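Local structure of SusD superfamily protein (Bacteroides thetaiotaomicron VPI-5482, 3HDX) at residues A[211-216]-A[434-439]; A[411-416]-A[439-444]; A[429-434]-A[445-450]. The protein probably binds polysaccharide at the outer membrane as a SusD homologue, in the service of carbohydrate metabolism. One frame throughout, in Å; residues are numbered along the deposited sequence. Where two conformers were deposited one is given.

Contact 1: A[211-216]-A[434-439]; sequences GNYAEA and LVRRQK. With EDO (1,2-ethanediol), chain D.
In the helical scaffold of this SusD-family protein, related to TPR folds, the turn from helix 196-209 into helix 213-226 meets helix 430-441, and Y213 reaches R436 across the gap. The tyrosine hydroxyl does the touching: OH comes within 4.0 Å of R436 CB and lies at the edge of the guanidinium, near its plane. The phenol ring and the guanidinium are turned 63° apart, so they do not stack. No direct hydrogen bond joins the two segments; a water at the ring edge, in its plane, donates both to Y213 OH and to R436 O, each at 2.8 Å. E372 from helix 363-376 takes the polar ends of both residues, hydrogen-bonding Y213 OH and forming a salt bridge with R436 NE. D433 gives the guanidinium a second acidic partner, at NH1.

G211, with positive phi, closes the preceding helix in a Schellman motif, and N212 N-caps the next one: in the conformer given, E215 N donates to N212 OD1 over 3.3 Å, from well above the carbonyl plane. Beside this turn K439 brings its ammonium to 4.4 Å from G211 N, measured from NZ. A bend at chi3 (66°) turns the end of the lysine toward a 1,2-ethanediol, where NZ donates to O1 at 2.8 Å and to O2 at 3.1 Å.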
loop_
_atom_site.group_PDB
_atom_site.type_symbol
_atom_site.label_atom_id
_atom_site.label_comp_id
_atom_site.label_asym_id
_atom_site.label_seq_id
_atom_site.Cartn_x
_atom_site.Cartn_y
_atom_site.Cartn_z
ATOM N N GLY A 211 -2.945 -7.357 -15.200
ATOM C CA GLY A 211 -2.318 -8.454 -15.934
ATOM C C GLY A 211 -1.368 -8.024 -17.028
ATOM O O GLY A 211 -0.960 -8.858 -17.844
ATOM N N ASN A 212 -1.000 -6.736 -17.034
ATOM C CA ASN A 212 -0.069 -6.186 -18.033
ATOM C C ASN A 212 1.329 -6.320 -17.471
ATOM O O ASN A 212 1.950 -5.352 -17.023
ATOM C CB ASN A 212 -0.392 -4.745 -18.379
ATOM C CG ASN A 212 0.519 -4.180 -19.513
ATOM O OD1 ASN A 212 1.518 -4.806 -19.970
ATOM N ND2 ASN A 212 0.157 -2.988 -19.962
ATOM N N TYR A 213 1.823 -7.556 -17.501
ATOM C CA TYR A 213 3.119 -7.836 -16.913
ATOM C C TYR A 213 4.328 -7.351 -17.689
ATOM O O TYR A 213 5.348 -7.145 -17.085
ATOM C CB TYR A 213 3.204 -9.316 -16.523
ATOM C CG TYR A 213 2.364 -9.643 -15.289
ATOM C CD1 TYR A 213 2.771 -9.220 -14.044
ATOM C CD2 TYR A 213 1.200 -10.418 -15.374
ATOM C CE1 TYR A 213 2.065 -9.543 -12.904
ATOM C CE2 TYR A 213 0.476 -10.755 -14.219
ATOM C CZ TYR A 213 0.931 -10.315 -12.980
ATOM O OH TYR A 213 0.279 -10.640 -11.797
ATOM N N ALA A 214 4.210 -7.191 -19.000
ATOM C CA ALA A 214 5.296 -6.597 -19.772
ATOM C C ALA A 214 5.631 -5.193 -19.215
ATOM O O ALA A 214 6.791 -4.889 -18.938
ATOM C CB ALA A 214 4.942 -6.531 -21.279
ATOM N N GLU A 215 4.603 -4.377 -19.008
ATOM C CA GLU A 215 4.785 -3.034 -18.456
ATOM C C GLU A 215 5.162 -3.087 -16.970
ATOM O O GLU A 215 6.061 -2.332 -16.508
ATOM C CB GLU A 215 3.581 -2.134 -18.708
ATOM C CG GLU A 215 3.398 -1.822 -20.179
ATOM C CD GLU A 215 2.214 -0.851 -20.473
ATOM O OE1 GLU A 215 1.609 -0.262 -19.584
ATOM O OE2 GLU A 215 1.829 -0.700 -21.623
ATOM N N ALA A 216 4.558 -4.019 -16.214
ATOM C CA ALA A 216 4.910 -4.146 -14.804
ATOM C C ALA A 216 6.407 -4.470 -14.637
ATOM O O ALA A 216 7.070 -3.953 -13.743
ATOM C CB ALA A 216 4.064 -5.212 -14.095
ATOM N N LEU A 434 -3.387 -12.273 -3.196
ATOM C CA LEU A 434 -4.149 -13.527 -3.413
ATOM C C LEU A 434 -4.907 -13.470 -4.727
ATOM O O LEU A 434 -4.980 -14.487 -5.435
ATOM C CB LEU A 434 -5.119 -13.765 -2.249
ATOM C CG LEU A 434 -4.520 -14.468 -1.035
ATOM C CD1 LEU A 434 -5.496 -14.383 0.133
ATOM C CD2 LEU A 434 -4.217 -15.935 -1.368
ATOM N N VAL A 435 -5.458 -12.289 -5.034
ATOM C CA VAL A 435 -6.197 -12.091 -6.298
ATOM C C VAL A 435 -5.233 -12.188 -7.501
ATOM O O VAL A 435 -5.488 -12.928 -8.445
ATOM C CB VAL A 435 -7.006 -10.763 -6.294
ATOM C CG1 VAL A 435 -7.640 -10.493 -7.674
ATOM C CG2 VAL A 435 -8.086 -10.743 -5.160
ATOM N N ARG A 436 -4.103 -11.463 -7.467
ATOM C CA ARG A 436 -3.156 -11.551 -8.610
ATOM C C ARG A 436 -2.642 -12.990 -8.760
ATOM O O ARG A 436 -2.514 -13.497 -9.864
ATOM C CB ARG A 436 -1.972 -10.600 -8.449
ATOM C CG ARG A 436 -2.359 -9.132 -8.426
ATOM C CD ARG A 436 -1.205 -8.208 -8.805
ATOM N NE ARG A 436 0.022 -8.609 -8.140
ATOM C CZ ARG A 436 0.252 -8.460 -6.832
ATOM N NH1 ARG A 436 -0.590 -7.780 -6.034
ATOM N NH2 ARG A 436 1.364 -8.993 -6.318
ATOM N N ARG A 437 -2.317 -13.625 -7.635
ATOM C CA ARG A 437 -1.904 -15.032 -7.647
ATOM C C ARG A 437 -2.955 -15.928 -8.286
ATOM O O ARG A 437 -2.610 -16.748 -9.138
ATOM C CB ARG A 437 -1.645 -15.520 -6.221
ATOM C CG ARG A 437 -1.186 -16.978 -6.104
ATOM C CD ARG A 437 -1.380 -17.549 -4.728
ATOM N NE ARG A 437 -1.068 -18.982 -4.730
ATOM C CZ ARG A 437 -1.843 -19.919 -5.252
ATOM N NH1 ARG A 437 -3.034 -19.615 -5.769
ATOM N NH2 ARG A 437 -1.453 -21.191 -5.222
ATOM N N GLN A 438 -4.221 -15.727 -7.930
ATOM C CA GLN A 438 -5.251 -16.591 -8.476
ATOM C C GLN A 438 -5.385 -16.446 -9.992
ATOM O O GLN A 438 -5.583 -17.423 -10.713
ATOM C CB GLN A 438 -6.589 -16.344 -7.797
ATOM C CG GLN A 438 -7.660 -17.360 -8.246
ATOM C CD GLN A 438 -7.249 -18.836 -8.074
ATOM O OE1 GLN A 438 -7.547 -19.661 -8.955
ATOM N NE2 GLN A 438 -6.603 -19.182 -6.932
ATOM N N LYS A 439 -5.255 -15.223 -10.468
ATOM C CA LYS A 439 -5.340 -14.960 -11.904
ATOM C C LYS A 439 -4.269 -15.660 -12.707
ATOM O O LYS A 439 -4.509 -16.062 -13.851
ATOM C CB LYS A 439 -5.368 -13.453 -12.170
ATOM C CG LYS A 439 -6.684 -12.760 -11.640
ATOM C CD LYS A 439 -6.589 -11.233 -11.572
ATOM C CE LYS A 439 -6.466 -10.599 -12.952
ATOM N NZ LYS A 439 -6.210 -9.118 -12.816
HETATM C C1 EDO D . -8.769 -7.482 -10.510
HETATM O O1 EDO D . -7.414 -7.969 -10.550
HETATM C C2 EDO D . -9.662 -8.567 -11.078
HETATM O O2 EDO D . -9.237 -8.890 -12.417
HETATM O O HOH W 1 -2.220 -11.787 -12.007
#

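Contact 2: A[411-416]-A[439-444]; sequences SLIAEI and KLMKDN. With EDO (1,2-ethanediol), chain D.
Helix 409-423 passes the C-terminal end of helix 430-441 with A414 and M441 as the nearest backbone pair, their CA atoms 7.5 Å apart, and at K442 the second helix ends as phi turns positive. M441, present as selenomethionine, and I413 carry the contact about equally. The M441 chain is folded rather than extended, with chi2 at -69° and chi3 at -61°, and this double bend brings the selenium and the terminal methyl against the neighbouring helix. SE lies 3.6 Å from I413 CG2, with I413 CB only slightly farther, while CE continues to A414 CB at 3.9 Å. I413 and M441 lie alongside each other, their chains running in opposing senses.

The same isoleucine methyl serves a second neighbour. CG2 stands anti to the backbone N of I413, and from there it also meets L440 CD1 at 4.1 Å, so one branch touches two successive residues of the helix end. This is apolar packing between two helices of the predominantly helical SusD fold, with no hydrogen bond across it. I413 also touches C375 of helix 363-376, which makes three helices meet around this residue; L440 and M441 also extend to R409 and E410, at the start of helix 409-423.

K439, one residue before L440, directs its side chain to the ethanediol, which is also hydrogen-bonded to W209 O. Replacing this lysine with an alanine removes the ammonium and is likely to leave O1 and O2 of the diol without the donor they share. Beyond the helix end, D443 OD2 turns back to a salt bridge with R437, and N444 OD1 caps the following helix at F447 N.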
loop_
_atom_site.group_PDB
_atom_site.type_symbol
_atom_site.label_atom_id
_atom_site.label_comp_id
_atom_site.label_asym_id
_atom_site.label_seq_id
_atom_site.Cartn_x
_atom_site.Cartn_y
_atom_site.Cartn_z
ATOM N N SER A 411 4.800 -23.606 -10.137
ATOM C CA SER A 411 5.409 -23.902 -8.830
ATOM C C SER A 411 6.214 -22.686 -8.364
ATOM O O SER A 411 6.170 -22.316 -7.175
ATOM C CB SER A 411 6.335 -25.133 -8.867
ATOM O OG SER A 411 5.626 -26.329 -9.147
ATOM N N LEU A 412 6.968 -22.069 -9.290
ATOM C CA LEU A 412 7.751 -20.871 -8.963
ATOM C C LEU A 412 6.839 -19.681 -8.649
ATOM O O LEU A 412 7.083 -18.953 -7.687
ATOM C CB LEU A 412 8.760 -20.564 -10.086
ATOM C CG LEU A 412 9.608 -19.284 -9.891
ATOM C CD1 LEU A 412 10.367 -19.401 -8.560
ATOM C CD2 LEU A 412 10.602 -19.068 -11.046
ATOM N N ILE A 413 5.786 -19.488 -9.443
ATOM C CA ILE A 413 4.803 -18.410 -9.139
ATOM C C ILE A 413 4.233 -18.588 -7.734
ATOM O O ILE A 413 4.250 -17.641 -6.947
ATOM C CB ILE A 413 3.659 -18.336 -10.186
ATOM C CG1 ILE A 413 4.187 -17.833 -11.518
ATOM C CG2 ILE A 413 2.468 -17.448 -9.667
ATOM C CD1 ILE A 413 3.218 -18.123 -12.692
ATOM N N ALA A 414 3.848 -19.806 -7.386
ATOM C CA ALA A 414 3.253 -20.054 -6.060
ATOM C C ALA A 414 4.286 -19.669 -4.965
ATOM O O ALA A 414 3.939 -19.022 -3.974
ATOM C CB ALA A 414 2.750 -21.501 -5.919
ATOM N N GLU A 415 5.544 -20.043 -5.170
ATOM C CA GLU A 415 6.589 -19.733 -4.186
ATOM C C GLU A 415 6.891 -18.227 -4.045
ATOM O O GLU A 415 7.098 -17.740 -2.934
ATOM C CB GLU A 415 7.865 -20.547 -4.408
ATOM C CG GLU A 415 8.940 -20.331 -3.358
ATOM C CD GLU A 415 8.510 -20.653 -1.940
ATOM O OE1 GLU A 415 7.545 -21.442 -1.721
ATOM O OE2 GLU A 415 9.158 -20.094 -1.037
ATOM N N ILE A 416 6.881 -17.511 -5.161
ATOM C CA ILE A 416 7.023 -16.046 -5.134
ATOM C C ILE A 416 5.905 -15.447 -4.266
ATOM O O ILE A 416 6.182 -14.567 -3.432
ATOM C CB ILE A 416 6.992 -15.427 -6.532
ATOM C CG1 ILE A 416 8.250 -15.846 -7.333
ATOM C CG2 ILE A 416 6.929 -13.885 -6.467
ATOM C CD1 ILE A 416 8.194 -15.649 -8.816
ATOM N N LYS A 439 -5.255 -15.223 -10.468
ATOM C CA LYS A 439 -5.340 -14.960 -11.904
ATOM C C LYS A 439 -4.269 -15.660 -12.707
ATOM O O LYS A 439 -4.509 -16.062 -13.851
ATOM C CB LYS A 439 -5.368 -13.453 -12.170
ATOM C CG LYS A 439 -6.684 -12.760 -11.640
ATOM C CD LYS A 439 -6.589 -11.233 -11.572
ATOM C CE LYS A 439 -6.466 -10.599 -12.952
ATOM N NZ LYS A 439 -6.210 -9.118 -12.816
ATOM N N LEU A 440 -3.089 -15.818 -12.106
ATOM C CA LEU A 440 -1.983 -16.543 -12.743
ATOM C C LEU A 440 -2.064 -18.056 -12.547
ATOM O O LEU A 440 -1.847 -18.793 -13.495
ATOM C CB LEU A 440 -0.622 -16.094 -12.191
ATOM C CG LEU A 440 -0.091 -14.738 -12.648
ATOM C CD1 LEU A 440 1.037 -14.187 -11.707
ATOM C CD2 LEU A 440 0.338 -14.783 -14.086
HETATM N N MSE A 441 -2.346 -18.498 -11.307
HETATM C CA MSE A 441 -2.349 -19.920 -10.987
HETATM C C MSE A 441 -3.566 -20.650 -11.519
HETATM O O MSE A 441 -3.450 -21.787 -11.964
HETATM C CB MSE A 441 -2.230 -20.154 -9.457
HETATM C CG MSE A 441 -0.913 -19.610 -8.855
HETATM SE SE MSE A 441 0.636 -20.586 -9.415
HETATM C CE MSE A 441 0.126 -22.329 -8.690
ATOM N N LYS A 442 -4.728 -20.010 -11.409
ATOM C CA LYS A 442 -6.027 -20.573 -11.796
ATOM C C LYS A 442 -6.274 -21.932 -11.122
ATOM O O LYS A 442 -6.840 -22.855 -11.740
ATOM C CB LYS A 442 -6.146 -20.660 -13.338
ATOM C CG LYS A 442 -5.948 -19.297 -14.028
ATOM C CD LYS A 442 -6.029 -19.410 -15.555
ATOM C CE LYS A 442 -5.695 -18.097 -16.184
ATOM N N ASP A 443 -5.853 -22.043 -9.860
ATOM C CA ASP A 443 -5.922 -23.302 -9.112
ATOM C C ASP A 443 -7.116 -23.425 -8.171
ATOM O O ASP A 443 -7.169 -24.373 -7.409
ATOM C CB ASP A 443 -4.584 -23.581 -8.376
ATOM C CG ASP A 443 -4.252 -22.595 -7.282
ATOM O OD1 ASP A 443 -4.890 -21.516 -7.143
ATOM O OD2 ASP A 443 -3.298 -22.920 -6.534
ATOM N N ASN A 444 -8.064 -22.498 -8.248
ATOM C CA ASN A 444 -9.244 -22.530 -7.396
ATOM C C ASN A 444 -10.440 -21.946 -8.141
ATOM O O ASN A 444 -10.592 -20.725 -8.255
ATOM C CB ASN A 444 -8.948 -21.800 -6.087
ATOM C CG ASN A 444 -10.016 -22.010 -5.054
ATOM O OD1 ASN A 444 -11.210 -21.856 -5.352
ATOM N ND2 ASN A 444 -9.610 -22.305 -3.822
HETATM C C1 EDO D . -8.769 -7.482 -10.510
HETATM O O1 EDO D . -7.414 -7.969 -10.550
HETATM C C2 EDO D . -9.662 -8.567 -11.078
HETATM O O2 EDO D . -9.237 -8.890 -12.417
#

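Contact 3: A[429-434]-A[445-450]; sequences WRWYDL and EAFLRL. With EDO (1,2-ethanediol), chain E.
The F447 ring has L434 CB at its edge, in the ring plane, 4.0 Å from CZ, while W431 CH2 and L434 O approach it obliquely. The indole of W431 in turn meets L450 CD2 at its own edge, near the ring plane. Neither ring stacks on the other: W431 CH2 and F447 CE1 are 4.3 Å apart, and the same CH2 corner also touches L450 CD2. A third flat group, the guanidinium of R430, has L434 CD2 over one face, 3.5 Å above the plane and offset toward the rim.

F447 makes the largest contribution. With CG anti to the backbone N (chi1 -161°), its ring projects to the far helix, and CE2 comes to 3.6 Å from L434 O, a ring-carbon to carbonyl contact. CZ lies against the same carbonyl and against the CB of that leucine. The ring also touches Q438, one turn farther along helix 430-441. W431 also touches R42 and K43, in a loop near the start of the chain, and L450 packs on F476, near its C-terminus.

At the guanidinium edge a second 1,2-ethanediol, probably from the crystallisation liquor, is held in a fork. R430 NH1 donates to O1 at 2.8 Å, and NH2 donates to both O1 and O2; E418 OE2 is a further partner of the diol.

The axes of the short segments 430-434 and 445-450 run at 103° to each other and approach no closer than 13.3 Å, a separation bridged by large side chains. W431, L434, F447 and L450 thus supply the apolar filling between two consecutive helices, joined by the short loop 442-444 and set nearly at right angles in the helical SusD fold.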
loop_
_atom_site.group_PDB
_atom_site.type_symbol
_atom_site.label_atom_id
_atom_site.label_comp_id
_atom_site.label_asym_id
_atom_site.label_seq_id
_atom_site.Cartn_x
_atom_site.Cartn_y
_atom_site.Cartn_z
ATOM N N TRP A 429 -0.799 -6.085 1.766
ATOM C CA TRP A 429 -0.635 -6.758 0.459
ATOM C C TRP A 429 -1.338 -8.082 0.246
ATOM O O TRP A 429 -1.735 -8.371 -0.878
ATOM C CB TRP A 429 0.863 -6.969 0.150
ATOM C CG TRP A 429 1.503 -5.712 -0.316
ATOM C CD1 TRP A 429 2.413 -4.937 0.322
ATOM C CD2 TRP A 429 1.243 -5.096 -1.570
ATOM N NE1 TRP A 429 2.729 -3.824 -0.447
ATOM C CE2 TRP A 429 2.014 -3.885 -1.614
ATOM C CE3 TRP A 429 0.383 -5.413 -2.646
ATOM C CZ2 TRP A 429 1.935 -2.994 -2.680
ATOM C CZ3 TRP A 429 0.343 -4.547 -3.724
ATOM C CH2 TRP A 429 1.102 -3.348 -3.728
ATOM N N ARG A 430 -1.499 -8.864 1.311
ATOM C CA ARG A 430 -1.937 -10.260 1.173
ATOM C C ARG A 430 -3.190 -10.472 0.322
ATOM O O ARG A 430 -3.217 -11.317 -0.549
ATOM C CB ARG A 430 -2.072 -10.907 2.541
ATOM C CG ARG A 430 -2.498 -12.332 2.570
ATOM C CD ARG A 430 -1.600 -13.302 1.805
ATOM N NE ARG A 430 -2.092 -14.653 1.991
ATOM C CZ ARG A 430 -1.781 -15.734 1.270
ATOM N NH1 ARG A 430 -0.912 -15.699 0.275
ATOM N NH2 ARG A 430 -2.346 -16.891 1.586
ATOM N N TRP A 431 -4.236 -9.729 0.605
ATOM C CA TRP A 431 -5.505 -9.918 -0.125
ATOM C C TRP A 431 -5.333 -9.625 -1.628
ATOM O O TRP A 431 -5.730 -10.418 -2.470
ATOM C CB TRP A 431 -6.623 -9.047 0.472
ATOM C CG TRP A 431 -7.792 -8.973 -0.442
ATOM C CD1 TRP A 431 -8.156 -7.903 -1.184
ATOM C CD2 TRP A 431 -8.658 -10.055 -0.829
ATOM N NE1 TRP A 431 -9.217 -8.232 -1.996
ATOM C CE2 TRP A 431 -9.549 -9.551 -1.796
ATOM C CE3 TRP A 431 -8.767 -11.378 -0.447
ATOM C CZ2 TRP A 431 -10.561 -10.335 -2.371
ATOM C CZ3 TRP A 431 -9.760 -12.178 -1.020
ATOM C CH2 TRP A 431 -10.648 -11.650 -1.972
ATOM N N TYR A 432 -4.729 -8.491 -1.954
ATOM C CA TYR A 432 -4.518 -8.120 -3.351
ATOM C C TYR A 432 -3.602 -9.152 -4.051
ATOM O O TYR A 432 -3.843 -9.540 -5.189
ATOM C CB TYR A 432 -3.958 -6.708 -3.465
ATOM C CG TYR A 432 -4.757 -5.696 -2.718
ATOM C CD1 TYR A 432 -6.061 -5.393 -3.107
ATOM C CD2 TYR A 432 -4.258 -5.112 -1.551
ATOM C CE1 TYR A 432 -6.822 -4.503 -2.382
ATOM C CE2 TYR A 432 -5.006 -4.205 -0.818
ATOM C CZ TYR A 432 -6.301 -3.909 -1.232
ATOM O OH TYR A 432 -7.047 -2.978 -0.530
ATOM N N ASP A 433 -2.570 -9.580 -3.335
ATOM C CA ASP A 433 -1.669 -10.619 -3.798
ATOM C C ASP A 433 -2.406 -11.926 -4.053
ATOM O O ASP A 433 -2.142 -12.612 -5.048
ATOM C CB ASP A 433 -0.551 -10.863 -2.797
ATOM C CG ASP A 433 0.487 -9.743 -2.769
ATOM O OD1 ASP A 433 0.434 -8.783 -3.563
ATOM O OD2 ASP A 433 1.412 -9.834 -1.937
ATOM N N LEU A 434 -3.387 -12.273 -3.196
ATOM C CA LEU A 434 -4.149 -13.527 -3.413
ATOM C C LEU A 434 -4.907 -13.470 -4.727
ATOM O O LEU A 434 -4.980 -14.487 -5.435
ATOM C CB LEU A 434 -5.119 -13.765 -2.249
ATOM C CG LEU A 434 -4.520 -14.468 -1.035
ATOM C CD1 LEU A 434 -5.496 -14.383 0.133
ATOM C CD2 LEU A 434 -4.217 -15.935 -1.368
ATOM N N GLU A 445 -11.294 -22.837 -8.658
ATOM C CA GLU A 445 -12.461 -22.400 -9.426
ATOM C C GLU A 445 -13.411 -21.541 -8.601
ATOM O O GLU A 445 -13.996 -20.608 -9.139
ATOM C CB GLU A 445 -13.188 -23.613 -10.033
ATOM C CG GLU A 445 -12.437 -24.273 -11.184
ATOM C CD GLU A 445 -12.529 -23.505 -12.508
ATOM O OE1 GLU A 445 -13.434 -22.663 -12.646
ATOM O OE2 GLU A 445 -11.666 -23.768 -13.403
ATOM N N ALA A 446 -13.560 -21.826 -7.299
ATOM C CA ALA A 446 -14.427 -21.009 -6.445
ATOM C C ALA A 446 -13.906 -19.589 -6.337
ATOM O O ALA A 446 -14.661 -18.643 -6.444
ATOM C CB ALA A 446 -14.616 -21.653 -5.037
ATOM N N PHE A 447 -12.581 -19.457 -6.202
ATOM C CA PHE A 447 -11.941 -18.131 -6.152
ATOM C C PHE A 447 -12.048 -17.471 -7.548
ATOM O O PHE A 447 -12.340 -16.285 -7.645
ATOM C CB PHE A 447 -10.487 -18.285 -5.706
ATOM C CG PHE A 447 -9.822 -17.030 -5.185
ATOM C CD1 PHE A 447 -10.342 -15.733 -5.323
ATOM C CD2 PHE A 447 -8.592 -17.169 -4.546
ATOM C CE1 PHE A 447 -9.647 -14.640 -4.838
ATOM C CE2 PHE A 447 -7.905 -16.055 -4.051
ATOM C CZ PHE A 447 -8.451 -14.806 -4.196
ATOM N N LEU A 448 -11.827 -18.218 -8.628
ATOM C CA LEU A 448 -12.000 -17.626 -9.988
ATOM C C LEU A 448 -13.423 -17.095 -10.189
ATOM O O LEU A 448 -13.627 -16.031 -10.789
ATOM C CB LEU A 448 -11.623 -18.625 -11.084
ATOM C CG LEU A 448 -10.154 -19.004 -11.174
ATOM C CD1 LEU A 448 -9.993 -20.278 -12.046
ATOM C CD2 LEU A 448 -9.361 -17.777 -11.713
ATOM N N ARG A 449 -14.411 -17.803 -9.638
ATOM C CA ARG A 449 -15.811 -17.321 -9.737
ATOM C C ARG A 449 -15.997 -16.083 -8.881
ATOM O O ARG A 449 -16.717 -15.184 -9.262
ATOM C CB ARG A 449 -16.786 -18.427 -9.389
ATOM C CG ARG A 449 -18.253 -18.031 -9.340
ATOM C CD ARG A 449 -18.607 -17.659 -7.951
ATOM N NE ARG A 449 -19.994 -17.270 -7.841
ATOM C CZ ARG A 449 -20.584 -17.017 -6.674
ATOM N NH1 ARG A 449 -19.924 -17.107 -5.503
ATOM N NH2 ARG A 449 -21.863 -16.679 -6.690
ATOM N N LEU A 450 -15.393 -16.048 -7.691
ATOM C CA LEU A 450 -15.442 -14.848 -6.849
ATOM C C LEU A 450 -14.880 -13.630 -7.600
ATOM O O LEU A 450 -15.426 -12.524 -7.499
ATOM C CB LEU A 450 -14.663 -15.080 -5.556
ATOM C CG LEU A 450 -14.874 -14.071 -4.426
ATOM C CD1 LEU A 450 -16.255 -14.220 -3.779
ATOM C CD2 LEU A 450 -13.834 -14.251 -3.350
HETATM C C1 EDO E . -1.713 -19.272 -1.235
HETATM O O1 EDO E . -0.859 -18.402 -0.467
HETATM C C2 EDO E . -2.409 -20.259 -0.333
HETATM O O2 EDO E . -3.227 -19.528 0.583
#

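Overall arrangement
Helix 430-441 runs through all three contacts, whose centres lie 10 to 12 Å apart on the same side of the chain's centre. Contact 3 uses its beginning, contact 1 its middle and later turns, and contact 2 its end; contacts 1 and 3 share L434, contacts 1 and 2 share K439. Their segments alternate along the chain. Contact 1 brings in the distant helix 213-226, whereas contacts 2 and 3 join helices 409-423 and 445-453, close in sequence. Y213 OH of contact 1 packs on L440 CD1 of contact 2, Q438 NE2 probably hydrogen-bonds D443 OD1, and K442 touches L448 of contact 3. Helix 430-441 is thus packed against helices from both distant and neighbouring parts of the chain.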